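Local coordinates for protein xylose isomerase-like TIM barrel (Anabaena variabilis ATCC 29413, PDB 2QW5) that binds zinc and d-xylose in a TIM barrel and is probably a sugar or sugar phosphate isomerase or epimerase, at residues Y73-E77 and G78-V82. Numbering follows the deposited sequence.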
ATOM      1  N   TYR A  73     -29.101 -28.069 -13.122  1.00 24.20           N
ATOM      2  CA  TYR A  73     -30.164 -27.216 -12.588  1.00 24.89           C
ATOM      3  C   TYR A  73     -30.653 -26.211 -13.660  1.00 23.91           C
ATOM      4  O   TYR A  73     -31.862 -25.948 -13.780  1.00 21.27           O
ATOM      5  CB  TYR A  73     -29.690 -26.507 -11.307  1.00 25.49           C
ATOM      6  CG  TYR A  73     -30.747 -25.624 -10.717  1.00 26.82           C
ATOM      7  CD1 TYR A  73     -31.831 -26.186 -10.027  1.00 28.76           C
ATOM      8  CD2 TYR A  73     -30.699 -24.237 -10.863  1.00 23.17           C
ATOM      9  CE1 TYR A  73     -32.858 -25.379  -9.503  1.00 27.75           C
ATOM     10  CE2 TYR A  73     -31.700 -23.427 -10.328  1.00 23.47           C
ATOM     11  CZ  TYR A  73     -32.768 -24.006  -9.646  1.00 28.60           C
ATOM     12  OH  TYR A  73     -33.743 -23.206  -9.119  1.00 30.75           O
ATOM     13  N   LEU A  74     -29.715 -25.635 -14.425  1.00 23.75           N
ATOM     14  CA  LEU A  74     -30.096 -24.753 -15.529  1.00 23.00           C
ATOM     15  C   LEU A  74     -30.948 -25.541 -16.537  1.00 23.39           C
ATOM     16  O   LEU A  74     -31.980 -25.046 -16.982  1.00 23.34           O
ATOM     17  CB  LEU A  74     -28.878 -24.142 -16.252  1.00 22.45           C
ATOM     18  CG  LEU A  74     -27.825 -23.260 -15.528  1.00 22.68           C
ATOM     19  CD1 LEU A  74     -26.837 -22.763 -16.584  1.00 26.52           C
ATOM     20  CD2 LEU A  74     -28.352 -22.116 -14.708  1.00 25.49           C
ATOM     21  N   ASP A  75     -30.547 -26.781 -16.832  1.00 22.74           N
ATOM     22  CA  ASP A  75     -31.297 -27.644 -17.788  1.00 22.60           C
ATOM     23  C   ASP A  75     -32.699 -27.949 -17.277  1.00 24.90           C
ATOM     24  O   ASP A  75     -33.673 -27.809 -18.027  1.00 22.15           O
ATOM     25  CB  ASP A  75     -30.555 -28.954 -18.050  1.00 23.39           C
ATOM     26  CG  ASP A  75     -29.255 -28.759 -18.774  1.00 25.30           C
ATOM     27  OD1 ASP A  75     -29.033 -27.668 -19.357  1.00 27.78           O
ATOM     28  OD2 ASP A  75     -28.441 -29.708 -18.732  1.00 25.06           O
ATOM     29  N   SER A  76     -32.802 -28.281 -15.997  1.00 27.59           N
ATOM     30  CA  SER A  76     -34.109 -28.573 -15.379  1.00 27.89           C
ATOM     31  C   SER A  76     -35.028 -27.340 -15.337  1.00 29.76           C
ATOM     32  O   SER A  76     -36.258 -27.490 -15.296  1.00 27.38           O
ATOM     33  CB  SER A  76     -33.939 -29.193 -13.991  1.00 28.63           C
ATOM     34  OG  SER A  76     -33.518 -28.246 -13.043  1.00 28.73           O
ATOM     35  N   GLU A  77     -34.451 -26.137 -15.350  1.00 27.55           N
ATOM     36  CA  GLU A  77     -35.236 -24.890 -15.441  1.00 28.06           C
ATOM     37  C   GLU A  77     -35.622 -24.429 -16.868  1.00 28.67           C
ATOM     38  O   GLU A  77     -36.067 -23.292 -17.039  1.00 29.63           O
ATOM     39  CB  GLU A  77     -34.487 -23.757 -14.675  1.00 30.30           C
ATOM     40  CG  GLU A  77     -34.491 -23.941 -13.155  1.00 29.85           C
ATOM     41  CD  GLU A  77     -35.898 -23.726 -12.548  1.00 35.37           C
ATOM     42  OE1 GLU A  77     -36.449 -22.621 -12.682  1.00 46.36           O
ATOM     43  OE2 GLU A  77     -36.453 -24.670 -11.957  1.00 37.60           O
ATOM     44  N   GLY A  78     -35.449 -25.292 -17.883  1.00 27.67           N
ATOM     45  CA  GLY A  78     -35.759 -24.974 -19.287  1.00 23.93           C
ATOM     46  C   GLY A  78     -34.661 -24.288 -20.074  1.00 25.00           C
ATOM     47  O   GLY A  78     -34.908 -23.834 -21.217  1.00 23.95           O
ATOM     48  N   LEU A  79     -33.441 -24.280 -19.529  1.00 20.60           N
ATOM     49  CA  LEU A  79     -32.322 -23.554 -20.146  1.00 20.73           C
ATOM     50  C   LEU A  79     -31.305 -24.470 -20.813  1.00 20.76           C
ATOM     51  O   LEU A  79     -30.141 -24.079 -20.945  1.00 19.36           O
ATOM     52  CB  LEU A  79     -31.667 -22.616 -19.115  1.00 19.08           C
ATOM     53  CG  LEU A  79     -32.600 -21.601 -18.403  1.00 22.41           C
ATOM     54  CD1 LEU A  79     -31.875 -20.815 -17.307  1.00 22.09           C
ATOM     55  CD2 LEU A  79     -33.251 -20.662 -19.372  1.00 13.78           C
ATOM     56  N   GLU A  80     -31.775 -25.608 -21.352  1.00 21.55           N
ATOM     57  CA  GLU A  80     -30.915 -26.576 -22.057  1.00 20.95           C
ATOM     58  C   GLU A  80     -30.092 -25.955 -23.163  1.00 16.56           C
ATOM     59  O   GLU A  80     -28.900 -26.284 -23.311  1.00 19.72           O
ATOM     60  CB  GLU A  80     -31.722 -27.733 -22.695  1.00 24.53           C
ATOM     61  CG  GLU A  80     -32.414 -28.700 -21.739  1.00 23.37           C
ATOM     62  CD  GLU A  80     -33.866 -28.291 -21.365  1.00 38.85           C
ATOM     63  OE1 GLU A  80     -34.243 -27.090 -21.513  1.00 27.10           O
ATOM     64  OE2 GLU A  80     -34.621 -29.193 -20.923  1.00 35.51           O
ATOM     65  N   ASN A  81     -30.717 -25.077 -23.933  1.00 15.12           N
ATOM     66  CA  ASN A  81     -30.079 -24.486 -25.118  1.00 17.08           C
ATOM     67  C   ASN A  81     -29.148 -23.358 -24.806  1.00 20.60           C
ATOM     68  O   ASN A  81     -28.461 -22.908 -25.734  1.00 19.93           O
ATOM     69  CB  ASN A  81     -31.102 -23.972 -26.137  1.00 17.82           C
ATOM     70  CG  ASN A  81     -31.998 -25.055 -26.672  1.00 19.85           C
ATOM     71  OD1 ASN A  81     -31.744 -26.245 -26.513  1.00 18.48           O
ATOM     72  ND2 ASN A  81     -33.046 -24.641 -27.326  1.00 20.03           N
ATOM     73  N   VAL A  82     -29.137 -22.868 -23.548  1.00 20.85           N
ATOM     74  CA  VAL A  82     -28.262 -21.735 -23.140  1.00 18.75           C
ATOM     75  C   VAL A  82     -26.813 -22.207 -23.098  1.00 17.19           C
ATOM     76  O   VAL A  82     -26.519 -23.187 -22.453  1.00 17.68           O
ATOM     77  CB  VAL A  82     -28.693 -21.158 -21.764  1.00 19.94           C
ATOM     78  CG1 VAL A  82     -27.622 -20.161 -21.165  1.00 19.61           C
ATOM     79  CG2 VAL A  82     -30.039 -20.502 -21.907  1.00 18.42           C
TER
HETATM   80  O   HOH W   1     -27.546 -28.164 -21.876  1.00 25.41           O
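Leu-79 folds back against Leu-74 on the buried side of this chain reversal. Leu-79 N donates to Leu-74 O at 3.0 Å. Leu-79 CB rests 3.2 Å from Leu-74 O. The side chains of Leu-74 and Leu-79 meet CB to CB at 4.3 Å. The Leu-79 side chain also packs on Gln-41 of helix 27-42. One residue earlier, Gly-78 N donates to Asp-75 O at 3.1 Å. That donor stands above the carbonyl plane, 58° out of it. The two bonds, with the positive phi of Gly-78 (86°), form a Schellman motif. It ends helix 60-76 and turns the chain toward strand 83-87 of the TIM barrel. The solvent side is looser. Glu-80 is exposed and bends at chi2 (90°), which lays its carboxylate beside Asp-75 O without a hydrogen bond. Glu-80 CG passes 4.1 Å from Asp-75 CB. Asp-75 OD1 forms a salt bridge with Arg-71 and lies 3.5 Å from Glu-80 CA. A water joins the two segments here, donating to Asp-75 OD1 and, at 2.7 Å, to Glu-80 O. Arg-71 also donates to Val-82 O, where the loop leads into the strand.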